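Local coordinates for protein Tas1 (Pseudomonas aeruginosa, PDB 6OX6) that pyrophosphorylates adenosine nucleotides to make (p)ppApp as a type VI secreted toxin, depleting ADP and ATP in competitor bacteria, at the interface of chains A and B. Numbering follows the deposited sequence. Chains: chain A, Tas1; chain B, Pa14_01140.

Contact 1: the interface of chains A and B. Residues chain A 292, 295-297, 410; chain B 52-54.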
# COMPACT_ATOMS: atom_id res chain seq x y z
N LYS A 292 6.03 -11.14 6.66
CA LYS A 292 4.96 -10.15 6.51
C LYS A 292 3.68 -10.60 7.21
O LYS A 292 2.99 -9.80 7.87
CB LYS A 292 4.70 -9.87 5.03
CG LYS A 292 3.65 -8.82 4.76
CD LYS A 292 3.67 -8.42 3.30
CE LYS A 292 2.86 -7.15 3.05
NZ LYS A 292 3.00 -6.72 1.64
N ASN A 295 4.45 -10.14 10.99
CA ASN A 295 4.63 -8.76 11.45
C ASN A 295 3.41 -7.88 11.18
O ASN A 295 2.91 -7.22 12.10
CB ASN A 295 5.84 -8.12 10.78
CG ASN A 295 7.14 -8.67 11.31
OD1 ASN A 295 7.28 -8.93 12.51
ND2 ASN A 295 8.09 -8.89 10.41
N ASP A 296 2.96 -7.81 9.93
CA ASP A 296 1.79 -6.99 9.64
C ASP A 296 0.51 -7.60 10.18
O ASP A 296 -0.36 -6.87 10.68
CB ASP A 296 1.64 -6.77 8.13
CG ASP A 296 2.73 -5.86 7.57
OD1 ASP A 296 3.45 -5.19 8.36
OD2 ASP A 296 2.82 -5.81 6.32
N TYR A 297 0.38 -8.92 10.08
CA TYR A 297 -0.91 -9.55 10.29
C TYR A 297 -0.94 -10.46 11.50
O TYR A 297 -1.89 -11.24 11.65
CB TYR A 297 -1.31 -10.32 9.03
CG TYR A 297 -1.43 -9.40 7.85
CD1 TYR A 297 -2.43 -8.42 7.81
CD2 TYR A 297 -0.55 -9.50 6.79
CE1 TYR A 297 -2.54 -7.55 6.72
CE2 TYR A 297 -0.64 -8.64 5.70
CZ TYR A 297 -1.64 -7.67 5.66
OH TYR A 297 -1.72 -6.83 4.55
N ARG A 410 9.07 6.39 6.89
CA ARG A 410 8.48 5.21 7.49
C ARG A 410 9.19 4.81 8.77
O ARG A 410 8.55 4.36 9.73
CB ARG A 410 8.53 4.06 6.49
CG ARG A 410 8.27 2.70 7.09
CD ARG A 410 8.28 1.62 6.02
NE ARG A 410 8.32 0.30 6.63
CZ ARG A 410 8.13 -0.85 5.97
NH1 ARG A 410 7.86 -0.84 4.66
NH2 ARG A 410 8.21 -2.02 6.61
N ASN B 52 6.48 -0.42 11.25
CA ASN B 52 5.74 -1.51 10.63
C ASN B 52 5.05 -1.04 9.35
O ASN B 52 4.45 0.04 9.30
CB ASN B 52 4.71 -2.06 11.61
CG ASN B 52 3.80 -3.07 10.98
OD1 ASN B 52 2.67 -2.76 10.56
ND2 ASN B 52 4.28 -4.30 10.91
N ARG B 53 5.09 -1.88 8.31
CA ARG B 53 4.57 -1.51 7.00
C ARG B 53 3.09 -1.14 7.07
O ARG B 53 2.67 -0.08 6.59
CB ARG B 53 4.78 -2.68 6.04
CG ARG B 53 4.60 -2.34 4.56
CD ARG B 53 3.13 -2.45 4.10
NE ARG B 53 2.47 -3.68 4.53
CZ ARG B 53 1.19 -3.98 4.29
NH1 ARG B 53 0.43 -3.11 3.64
NH2 ARG B 53 0.66 -5.12 4.71
N LEU B 54 2.27 -2.03 7.62
CA LEU B 54 0.82 -1.82 7.57
C LEU B 54 0.42 -0.64 8.45
O LEU B 54 -0.45 0.16 8.08
CB LEU B 54 0.12 -3.12 8.00
CG LEU B 54 -1.41 -3.17 8.07
CD1 LEU B 54 -1.98 -2.89 6.68
CD2 LEU B 54 -1.89 -4.54 8.63
O HOH W 1 0.29 -4.00 11.80
O HOH W 2 6.59 -4.37 8.32

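Contact 2: the interface of chains A and B. Residues chain A 296-298, 303; chain B 38, 41.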
# COMPACT_ATOMS: atom_id res chain seq x y z
N ASP A 296 2.96 -7.81 9.93
CA ASP A 296 1.79 -6.99 9.64
C ASP A 296 0.51 -7.60 10.18
O ASP A 296 -0.36 -6.87 10.68
CB ASP A 296 1.64 -6.77 8.13
CG ASP A 296 2.73 -5.86 7.57
OD1 ASP A 296 3.45 -5.19 8.36
OD2 ASP A 296 2.82 -5.81 6.32
N TYR A 297 0.38 -8.92 10.08
CA TYR A 297 -0.91 -9.55 10.29
C TYR A 297 -0.94 -10.46 11.50
O TYR A 297 -1.89 -11.24 11.65
CB TYR A 297 -1.31 -10.32 9.03
CG TYR A 297 -1.43 -9.40 7.85
CD1 TYR A 297 -2.43 -8.42 7.81
CD2 TYR A 297 -0.55 -9.50 6.79
CE1 TYR A 297 -2.54 -7.55 6.72
CE2 TYR A 297 -0.64 -8.64 5.70
CZ TYR A 297 -1.64 -7.67 5.66
OH TYR A 297 -1.72 -6.83 4.55
N LYS A 298 0.07 -10.36 12.38
CA LYS A 298 0.12 -11.07 13.66
C LYS A 298 -0.09 -12.58 13.50
O LYS A 298 -0.73 -13.22 14.33
CB LYS A 298 -0.89 -10.50 14.66
CG LYS A 298 -0.62 -9.03 15.02
CD LYS A 298 0.84 -8.76 15.44
CE LYS A 298 0.92 -7.46 16.27
NZ LYS A 298 2.37 -7.16 16.64
N LYS A 303 -4.85 -13.11 6.04
CA LYS A 303 -4.94 -11.65 5.95
C LYS A 303 -3.99 -11.05 4.93
O LYS A 303 -4.13 -9.86 4.61
CB LYS A 303 -4.65 -11.02 7.32
CG LYS A 303 -5.76 -11.21 8.33
CD LYS A 303 -5.60 -10.33 9.55
CE LYS A 303 -6.83 -10.48 10.48
NZ LYS A 303 -6.78 -11.79 11.24
N PHE B 38 -7.76 -5.96 14.43
CA PHE B 38 -8.35 -6.23 13.12
C PHE B 38 -9.85 -6.32 13.22
O PHE B 38 -10.39 -6.66 14.28
CB PHE B 38 -7.79 -7.53 12.53
CG PHE B 38 -6.33 -7.42 12.13
CD1 PHE B 38 -5.32 -7.83 13.00
CD2 PHE B 38 -5.97 -6.90 10.91
CE1 PHE B 38 -4.00 -7.73 12.65
CE2 PHE B 38 -4.61 -6.79 10.54
CZ PHE B 38 -3.65 -7.20 11.42
N GLU B 41 -12.17 -8.77 15.58
CA GLU B 41 -11.31 -9.45 16.54
C GLU B 41 -11.10 -8.58 17.76
O GLU B 41 -11.30 -7.37 17.72
CB GLU B 41 -9.95 -9.78 15.92
CG GLU B 41 -10.05 -10.80 14.81
CD GLU B 41 -8.72 -11.10 14.14
OE1 GLU B 41 -7.66 -10.91 14.78
OE2 GLU B 41 -8.75 -11.55 12.97

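Contact 3: the interface of chains A and B. Residues chain A 332-334, 349-351; chain B 20.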
# COMPACT_ATOMS: atom_id res chain seq x y z
N LYS A 332 -11.61 -4.50 -4.04
CA LYS A 332 -11.60 -3.48 -2.99
C LYS A 332 -10.63 -2.49 -3.64
O LYS A 332 -9.53 -2.88 -4.05
CB LYS A 332 -11.03 -4.04 -1.69
CG LYS A 332 -11.46 -3.28 -0.45
CD LYS A 332 -10.88 -3.90 0.81
CE LYS A 332 -11.70 -3.53 2.04
NZ LYS A 332 -12.29 -2.17 1.92
N VAL A 333 -10.98 -1.21 -3.71
CA VAL A 333 -10.13 -0.28 -4.46
C VAL A 333 -9.77 0.91 -3.59
O VAL A 333 -10.65 1.53 -2.99
CB VAL A 333 -10.82 0.19 -5.75
CG1 VAL A 333 -9.91 1.21 -6.46
CG2 VAL A 333 -11.15 -1.02 -6.68
N LYS A 334 -8.48 1.25 -3.54
CA LYS A 334 -8.00 2.46 -2.88
C LYS A 334 -7.50 3.44 -3.95
O LYS A 334 -6.54 3.14 -4.67
CB LYS A 334 -6.87 2.14 -1.89
CG LYS A 334 -6.21 3.40 -1.28
CD LYS A 334 -5.59 3.09 0.08
CE LYS A 334 -4.54 1.98 -0.03
NZ LYS A 334 -3.20 2.52 -0.38
N ASN A 349 -4.57 1.33 -5.89
CA ASN A 349 -4.30 -0.02 -5.40
C ASN A 349 -5.63 -0.73 -5.23
O ASN A 349 -6.64 -0.13 -4.86
CB ASN A 349 -3.51 0.02 -4.07
CG ASN A 349 -2.90 -1.33 -3.72
OD1 ASN A 349 -3.01 -2.30 -4.47
ND2 ASN A 349 -2.20 -1.38 -2.59
N SER A 350 -5.64 -2.02 -5.53
CA SER A 350 -6.87 -2.76 -5.41
C SER A 350 -6.54 -4.16 -4.94
O SER A 350 -5.45 -4.68 -5.18
CB SER A 350 -7.64 -2.80 -6.73
OG SER A 350 -6.98 -3.64 -7.65
N THR A 351 -7.51 -4.77 -4.29
CA THR A 351 -7.40 -6.12 -3.78
C THR A 351 -8.52 -6.93 -4.39
O THR A 351 -9.69 -6.53 -4.29
CB THR A 351 -7.51 -6.16 -2.25
OG1 THR A 351 -6.53 -5.30 -1.69
CG2 THR A 351 -7.32 -7.59 -1.73
N PHE B 20 -9.24 0.00 4.04
CA PHE B 20 -8.71 -0.80 2.94
C PHE B 20 -8.24 -2.18 3.40
O PHE B 20 -8.49 -3.18 2.73
CB PHE B 20 -7.59 -0.06 2.21
CG PHE B 20 -7.12 -0.77 0.96
CD1 PHE B 20 -7.99 -0.98 -0.11
CD2 PHE B 20 -5.82 -1.28 0.87
CE1 PHE B 20 -7.55 -1.64 -1.27
CE2 PHE B 20 -5.37 -1.94 -0.28
CZ PHE B 20 -6.25 -2.13 -1.35
O HOH W 3 -7.36 -4.79 0.79

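Contact 4: the interface of chains A and B. Residues chain A 336, 341-343, 345, 406; chain B 60-61.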
# COMPACT_ATOMS: atom_id res chain seq x y z
N ILE A 336 -5.68 6.84 -4.40
CA ILE A 336 -4.83 7.74 -3.63
C ILE A 336 -4.69 9.03 -4.41
O ILE A 336 -4.22 9.04 -5.55
CB ILE A 336 -3.45 7.10 -3.38
CG1 ILE A 336 -3.63 5.84 -2.54
CG2 ILE A 336 -2.51 8.08 -2.74
CD1 ILE A 336 -2.63 4.74 -2.88
N ASP A 341 -2.70 11.87 1.12
CA ASP A 341 -1.48 11.18 1.50
C ASP A 341 -0.43 12.18 2.03
O ASP A 341 -0.08 13.12 1.31
CB ASP A 341 -0.95 10.43 0.28
CG ASP A 341 0.40 9.77 0.52
OD1 ASP A 341 0.79 9.53 1.68
OD2 ASP A 341 1.06 9.47 -0.49
N PRO A 342 0.09 12.00 3.26
CA PRO A 342 1.11 12.93 3.76
C PRO A 342 2.32 13.03 2.85
O PRO A 342 3.00 14.06 2.84
CB PRO A 342 1.51 12.34 5.12
CG PRO A 342 0.41 11.39 5.47
CD PRO A 342 -0.09 10.85 4.18
N LEU A 343 2.60 11.98 2.09
CA LEU A 343 3.73 11.98 1.17
C LEU A 343 3.36 12.40 -0.25
O LEU A 343 4.24 12.42 -1.11
CB LEU A 343 4.37 10.59 1.14
CG LEU A 343 4.78 9.97 2.49
CD1 LEU A 343 5.62 8.69 2.24
CD2 LEU A 343 5.52 10.92 3.37
N TYR A 345 1.82 11.06 -2.74
CA TYR A 345 1.80 10.09 -3.82
C TYR A 345 0.40 10.01 -4.43
O TYR A 345 -0.60 10.40 -3.81
CB TYR A 345 2.27 8.72 -3.29
CG TYR A 345 2.34 7.60 -4.32
CD1 TYR A 345 1.55 6.47 -4.18
CD2 TYR A 345 3.19 7.69 -5.41
CE1 TYR A 345 1.60 5.43 -5.13
CE2 TYR A 345 3.27 6.67 -6.35
CZ TYR A 345 2.47 5.54 -6.19
OH TYR A 345 2.51 4.52 -7.10
N TYR A 406 9.82 7.89 1.22
CA TYR A 406 8.99 6.96 1.96
C TYR A 406 9.82 6.20 2.99
O TYR A 406 9.44 6.12 4.17
CB TYR A 406 8.28 6.01 0.99
CG TYR A 406 7.70 4.80 1.66
CD1 TYR A 406 6.54 4.88 2.40
CD2 TYR A 406 8.33 3.57 1.56
CE1 TYR A 406 6.03 3.74 3.05
CE2 TYR A 406 7.82 2.45 2.18
CZ TYR A 406 6.68 2.54 2.93
OH TYR A 406 6.19 1.42 3.53
N ARG B 60 -0.93 6.76 6.39
CA ARG B 60 -0.99 7.55 5.17
C ARG B 60 -2.40 7.58 4.62
O ARG B 60 -2.83 8.61 4.09
CB ARG B 60 -0.02 7.00 4.12
CG ARG B 60 1.45 7.23 4.49
CD ARG B 60 2.37 6.56 3.48
NE ARG B 60 2.19 7.09 2.12
CZ ARG B 60 2.81 6.58 1.06
NH1 ARG B 60 3.61 5.50 1.21
NH2 ARG B 60 2.62 7.11 -0.13
N PHE B 61 -3.13 6.48 4.74
CA PHE B 61 -4.36 6.30 3.99
C PHE B 61 -5.58 6.08 4.87
O PHE B 61 -6.69 6.03 4.33
CB PHE B 61 -4.21 5.14 3.00
CG PHE B 61 -2.95 5.20 2.17
CD1 PHE B 61 -2.69 6.30 1.35
CD2 PHE B 61 -2.05 4.14 2.16
CE1 PHE B 61 -1.53 6.36 0.57
CE2 PHE B 61 -0.87 4.18 1.38
CZ PHE B 61 -0.62 5.30 0.59

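Contact 1: the interface of chains A and B
B:Arg53 and B:Asn52 converge on the carboxylate of A:Asp296 in this toxin–immunity interface, where the start of the Tis1 helix 53-61 meets the last turn of the toxin helix 286-296. The charged part is a side-on grip in which B:Arg53 NE and NH2 both reach one oxygen, A:Asp296 OD2, the NH2 salt bridge measuring 2.8 Å. That oxygen lies in the guanidinium plane, yet both nitrogens approach it from the same face of the carboxylate, the two planes being turned 62° apart. Bends at chi2 (-86°) and chi3 (-47°) fold the arginine back so that this edge faces the aspartate.

Further hydrogen bonds extend this grip: B:Arg53 NH2 also donates to the phenol oxygen A:Tyr297 OH at 2.9 Å, close to the guanidinium plane, which helps fix the rotation of the group. The amide nitrogen B:Asn52 ND2 meets A:Asp296 OD1 at 2.8 Å, nearly along the C-O axis, but the bond is strongly bent and the oxygen lies well out of the amide plane. The backbone B:Leu54 N makes a weak bond to the same oxygen. One water joins A:Asp296 OD1 to B:Arg53 N; another joins A:Asp296 O to B:Asn52 OD1.

Packing completes the patch. A:Arg410 arrives with an extended chain and lays a guanidinium face over B:Arg53 CA, with its CZ 3.8 Å from that CA. A:Lys292 CE lies 3.8 Å from B:Arg53 CZ on the face opposite B:Leu54 CB, and B:Leu54 CD2 touches A:Tyr297 CE1 at 3.6 Å.

Contact 2: the interface of chains A and B
The carboxylate oxygen B:Glu41 OE2 takes a hydrogen bond from the side-chain nitrogen A:Lys303 NZ at 2.6 Å, and the same pair forms a salt bridge. The two side chains come from opposite directions, and OE2 offers its syn lone pair, on the side of the other oxygen. B:Glu41 OE1 stands farther off, 3.8 Å from A:Lys303 NZ, so the approach is one-sided.

The aliphatic part of the lysine does a second job. Its methylene A:Lys303 CD lies over one face of the B:Phe38 ring, 3.8 Å from the ring centroid and displaced toward the rim, a CH-pi contact. The neighbouring A:Lys303 CE lies 3.5 Å from B:Phe38 CG. The chain is extended from CB to CE, and the turn at chi4 (76°) swings NZ toward the glutamate while CD and CE remain on the aromatic face.

At its far end the phenylalanine touches the toxin backbone. The in-plane edge of the ring meets a carbonyl oxygen, with B:Phe38 CZ 3.4 Å from A:Asp296 O, and CZ is also 3.8 Å from A:Tyr297 CA. A:Tyr297 CD1 reaches the same rim, 3.9 Å from B:Phe38 CE2. On the toxin side, A:Lys303 O lies above one face of the tyrosine ring, toward its rim, placing the 3-10 turn 301-303 against it. This patch joins an aromatic side chain of the immunity protein's strand 33-38 to the toxin, extending the surface through which Tis1 holds Tas1.

Contact 3: the interface of chains A and B
B:Phe20, on the 3-10 turn 19-21 of the Tis1 immunity protein, points the rim of its aromatic ring at two toxin strands, 332-336 and 347-353. The toxin hides 142 Å² of this residue.

The CH-pi and apolar contacts come from A:Lys334. Its CB lies over one ring face, 4.0 Å from the centroid, and the chain then bends at chi3 (58°) and chi4 (87°) to curl along that face. This brings CE to 3.6 Å from B:Phe20 CD2. The two side chains cross at about a right angle, and CB and CE are the lysine atoms that touch the ring.

Polar neighbours gather near the rim. The carbonyl oxygen A:Lys332 O lies in the ring plane at the edge, 3.6 Å from B:Phe20 CE1. The hydroxyl oxygen A:Thr351 OG1 approaches B:Phe20 CZ at 3.2 Å from above the plane, on the side of water 3. From the other side the amide nitrogen A:Asn349 ND2 comes to 4.0 Å from B:Phe20 CE2, its amide plane turned 48° from the ring.

A water-mediated link covers the face opposite A:Lys334. Water 3 sits over the centre of the ring, 2.7 Å from A:Thr351 OG1, and also reaches B:Phe20 O at 2.8 Å, joining the threonine hydroxyl to the immunity-protein backbone. Beside this carbonyl the A:Lys332 side chain runs past the phenylalanine in the opposite direction.

Contact 4: the interface of chains A and B
B:Arg60, near the end of the Tis1 helix 53-61, gives up 100 Å² to the toxin and pairs with A:Asp341 in a two-pronged salt bridge. The guanidinium presents its NE/NH2 edge through two nearly straight bonds: B:Arg60 NE donates to A:Asp341 OD1 at 2.8 Å and B:Arg60 NH2 to A:Asp341 OD2 at 2.8 Å. Both oxygens are met on their syn sides, about 30° out of the carboxylate plane, while the guanidinium plane holds both acceptors closely. A bend at chi3 (60°) sets this edge alongside the aspartate.

The carboxylate is itself positioned by the toxin backbone. A:Leu343 N bonds to A:Asp341 OD1 at 3.1 Å and A:Tyr345 N to A:Asp341 OD2 at 2.9 Å, each from the carboxylate face opposite the arginine nitrogen on that oxygen. Two donors thus grip each oxygen, which should restrain the carboxylate's rotation and would probably favour its charged form.

Hydrophobic groups sandwich the guanidinium: A:Leu343 CD1 is centred over one face, 3.7 Å from B:Arg60 CZ, and B:Phe61 CZ covers the other toward the rim. A:Tyr406 approaches NH1 with its CD1/CE1 side, ring and guanidinium planes 48° apart.

B:Phe61 buries 42 Å². B:Arg60 CB packs over the centre of one ring face, and the rim carbon B:Phe61 CE1 touches A:Ile336 CG1 at 3.8 Å.

Contacts 1 and 2 are neighbours, their C-alpha centres about 9 Å apart, and they share A:Asp296 and A:Tyr297, so one helix end of the toxin serves both. Contact 4 lies about 16 Å from contact 1 but draws on the same immunity helix, 53-61, and the same toxin helix, 402-410. Contact 3 is about 15 Å from contact 4 and shares strand 332-336 with it; contacts 2 and 4 are the farthest pair, about 22 Å apart. Immunity helix 53-61 is thus held at both ends, with strand 33-38 and turn 19-21 adding separate footholds, consistent with Tis1 preventing early activation of Tas1.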